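Local coordinates for protein monoglyceride lipase (Saccharomyces cerevisiae, PDB 4ZWN) that hydrolyses monoacylglycerols to free fatty acids and glycerol as a serine hydrolase of the alpha/beta hydrolase fold, and also breaks down fatty acid ethyl esters, at residues Y48-V53 against G88-T93. The protein carries 2 engineered substitutions. Residues are numbered along the deposited sequence; the frame is centred on the assembly and turned at random.
Sequences YMFWPV and GYESFT
Val53, Glu90 and Phe92 bury the most surface where residues 48-53 run antiparallel to 88-93; the axes of strands 48-51 and 89-93 approach to 4.8 Å. Val53 spreads both methyls over the Gly88-Glu90 backbone: chi1 of 174° directs CG1 to Gly88 CA (3.6 Å) and CG2 to Tyr89 N (3.5 Å), where CG2 also touches Glu90 CG. Beyond CG the Glu90 chain is extended and carries its carboxylate to the edge of the Phe50 ring, the two planes 83° apart, with OE2 3.7 Å from Phe50 CZ. A water bridges this OE2 to Val53 N, and Arg63 and Lys134 form salt bridges to OE1 and OE2. A leucine at Glu90 would probably leave both cations without their carboxylate and Val53 N without its water link. Farther along the same face, Phe92 CE2 meets Tyr48 CD1 at 3.5 Å; the ring planes are tilted by 26° and the centroids lie 5.5 Å apart, so overlap is slight. The register pairs Met49 with Thr93, Phe50 with Phe92 and Trp51 with Ser91. Trp51 and Ser91 exchange two hydrogen bonds; Met49 N donates to Thr93 O at 2.9 Å, but the return from Thr93 N to Met49 O is weak. Strand 44-51 is the antiparallel second strand usual in the largely parallel alpha/beta-hydrolase sheet, between 37-41 and 89-94; helix 113-134 packs on Tyr48, Phe50 and Phe92, and helix 78-86 on Trp51 and Ser91 across the sheet.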
loop_
_atom_site.group_PDB
_atom_site.type_symbol
_atom_site.label_atom_id
_atom_site.label_comp_id
_atom_site.label_asym_id
_atom_site.label_seq_id
_atom_site.Cartn_x
_atom_site.Cartn_y
_atom_site.Cartn_z
ATOM N N TYR A 48 6.190 -9.225 10.530
ATOM C CA TYR A 48 5.590 -9.591 9.253
ATOM C C TYR A 48 4.620 -10.757 9.384
ATOM O O TYR A 48 4.590 -11.447 10.401
ATOM C CB TYR A 48 6.675 -9.932 8.226
ATOM C CG TYR A 48 7.425 -11.209 8.526
ATOM C CD1 TYR A 48 7.047 -12.413 7.949
ATOM C CD2 TYR A 48 8.515 -11.210 9.386
ATOM C CE1 TYR A 48 7.730 -13.580 8.221
ATOM C CE2 TYR A 48 9.204 -12.371 9.663
ATOM C CZ TYR A 48 8.809 -13.553 9.078
ATOM O OH TYR A 48 9.496 -14.714 9.354
ATOM N N MET A 49 3.833 -10.964 8.334
ATOM C CA MET A 49 2.845 -12.031 8.300
ATOM C C MET A 49 2.864 -12.762 6.971
ATOM O O MET A 49 2.989 -12.146 5.911
ATOM C CB MET A 49 1.443 -11.481 8.548
ATOM C CG MET A 49 1.109 -11.240 9.995
ATOM S SD MET A 49 -0.631 -10.827 10.174
ATOM C CE MET A 49 -0.747 -10.659 11.953
ATOM N N PHE A 50 2.742 -14.081 7.034
ATOM C CA PHE A 50 2.522 -14.870 5.836
ATOM C C PHE A 50 1.141 -15.501 5.902
ATOM O O PHE A 50 0.895 -16.388 6.717
ATOM C CB PHE A 50 3.589 -15.947 5.672
ATOM C CG PHE A 50 3.251 -16.961 4.622
ATOM C CD1 PHE A 50 3.249 -16.611 3.282
ATOM C CD2 PHE A 50 2.916 -18.256 4.975
ATOM C CE1 PHE A 50 2.927 -17.540 2.312
ATOM C CE2 PHE A 50 2.594 -19.190 4.011
ATOM C CZ PHE A 50 2.598 -18.832 2.676
ATOM N N TRP A 51 0.241 -15.032 5.045
ATOM C CA TRP A 51 -1.135 -15.509 5.051
ATOM C C TRP A 51 -1.345 -16.566 3.973
ATOM O O TRP A 51 -1.377 -16.244 2.787
ATOM C CB TRP A 51 -2.104 -14.346 4.847
ATOM C CG TRP A 51 -3.458 -14.593 5.424
ATOM C CD1 TRP A 51 -4.305 -15.620 5.118
ATOM C CD2 TRP A 51 -4.131 -13.794 6.401
ATOM N NE1 TRP A 51 -5.463 -15.510 5.851
ATOM C CE2 TRP A 51 -5.382 -14.397 6.646
ATOM C CE3 TRP A 51 -3.797 -12.626 7.096
ATOM C CZ2 TRP A 51 -6.299 -13.872 7.555
ATOM C CZ3 TRP A 51 -4.711 -12.105 7.998
ATOM C CH2 TRP A 51 -5.946 -12.728 8.218
ATOM N N PRO A 52 -1.494 -17.833 4.386
ATOM C CA PRO A 52 -1.606 -18.959 3.451
ATOM C C PRO A 52 -2.999 -19.094 2.842
ATOM O O PRO A 52 -3.974 -18.607 3.412
ATOM C CB PRO A 52 -1.282 -20.167 4.331
ATOM C CG PRO A 52 -1.771 -19.768 5.684
ATOM C CD PRO A 52 -1.562 -18.274 5.792
ATOM N N VAL A 53 -3.080 -19.751 1.690
ATOM C CA VAL A 53 -4.365 -20.044 1.070
ATOM C C VAL A 53 -5.143 -21.025 1.937
ATOM O O VAL A 53 -4.632 -22.086 2.294
ATOM C CB VAL A 53 -4.197 -20.632 -0.345
ATOM C CG1 VAL A 53 -5.544 -21.057 -0.905
ATOM C CG2 VAL A 53 -3.519 -19.625 -1.265
ATOM N N GLY A 88 -7.704 -18.315 -3.189
ATOM C CA GLY A 88 -6.542 -18.986 -3.739
ATOM C C GLY A 88 -5.307 -18.128 -3.923
ATOM O O GLY A 88 -4.496 -18.395 -4.811
ATOM N N TYR A 89 -5.152 -17.106 -3.086
ATOM C CA TYR A 89 -3.981 -16.238 -3.164
ATOM C C TYR A 89 -3.297 -16.050 -1.814
ATOM O O TYR A 89 -3.929 -15.677 -0.823
ATOM C CB TYR A 89 -4.363 -14.874 -3.743
ATOM C CG TYR A 89 -4.747 -14.937 -5.201
ATOM C CD1 TYR A 89 -3.775 -14.932 -6.193
ATOM C CD2 TYR A 89 -6.079 -15.014 -5.585
ATOM C CE1 TYR A 89 -4.119 -14.999 -7.528
ATOM C CE2 TYR A 89 -6.433 -15.078 -6.914
ATOM C CZ TYR A 89 -5.450 -15.073 -7.882
ATOM O OH TYR A 89 -5.802 -15.138 -9.209
ATOM N N GLU A 90 -1.994 -16.313 -1.791
ATOM C CA GLU A 90 -1.183 -16.066 -0.608
ATOM C C GLU A 90 -0.911 -14.576 -0.455
ATOM O O GLU A 90 -0.856 -13.843 -1.444
ATOM C CB GLU A 90 0.138 -16.835 -0.688
ATOM C CG GLU A 90 -0.017 -18.343 -0.669
ATOM C CD GLU A 90 1.304 -19.069 -0.841
ATOM O OE1 GLU A 90 2.277 -18.439 -1.311
ATOM O OE2 GLU A 90 1.369 -20.269 -0.500
ATOM N N SER A 91 -0.741 -14.131 0.785
ATOM C CA SER A 91 -0.380 -12.745 1.051
ATOM C C SER A 91 0.869 -12.655 1.913
ATOM O O SER A 91 1.117 -13.509 2.766
ATOM C CB SER A 91 -1.527 -12.000 1.738
ATOM O OG SER A 91 -2.649 -11.864 0.886
ATOM N N PHE A 92 1.653 -11.611 1.679
ATOM C CA PHE A 92 2.772 -11.285 2.543
ATOM C C PHE A 92 2.778 -9.789 2.792
ATOM O O PHE A 92 2.753 -8.994 1.852
ATOM C CB PHE A 92 4.103 -11.728 1.932
ATOM C CG PHE A 92 5.280 -11.563 2.861
ATOM C CD1 PHE A 92 5.938 -10.348 2.964
ATOM C CD2 PHE A 92 5.722 -12.625 3.634
ATOM C CE1 PHE A 92 7.015 -10.196 3.821
ATOM C CE2 PHE A 92 6.799 -12.479 4.491
ATOM C CZ PHE A 92 7.445 -11.264 4.585
ATOM N N THR A 93 2.803 -9.408 4.062
ATOM C CA THR A 93 2.925 -8.005 4.421
ATOM C C THR A 93 3.865 -7.861 5.606
ATOM O O THR A 93 4.096 -8.811 6.354
ATOM C CB THR A 93 1.555 -7.375 4.752
ATOM O OG1 THR A 93 1.696 -5.954 4.865
ATOM C CG2 THR A 93 1.001 -7.933 6.054
HETATM O O HOH W 1 -0.784 -21.447 1.219
#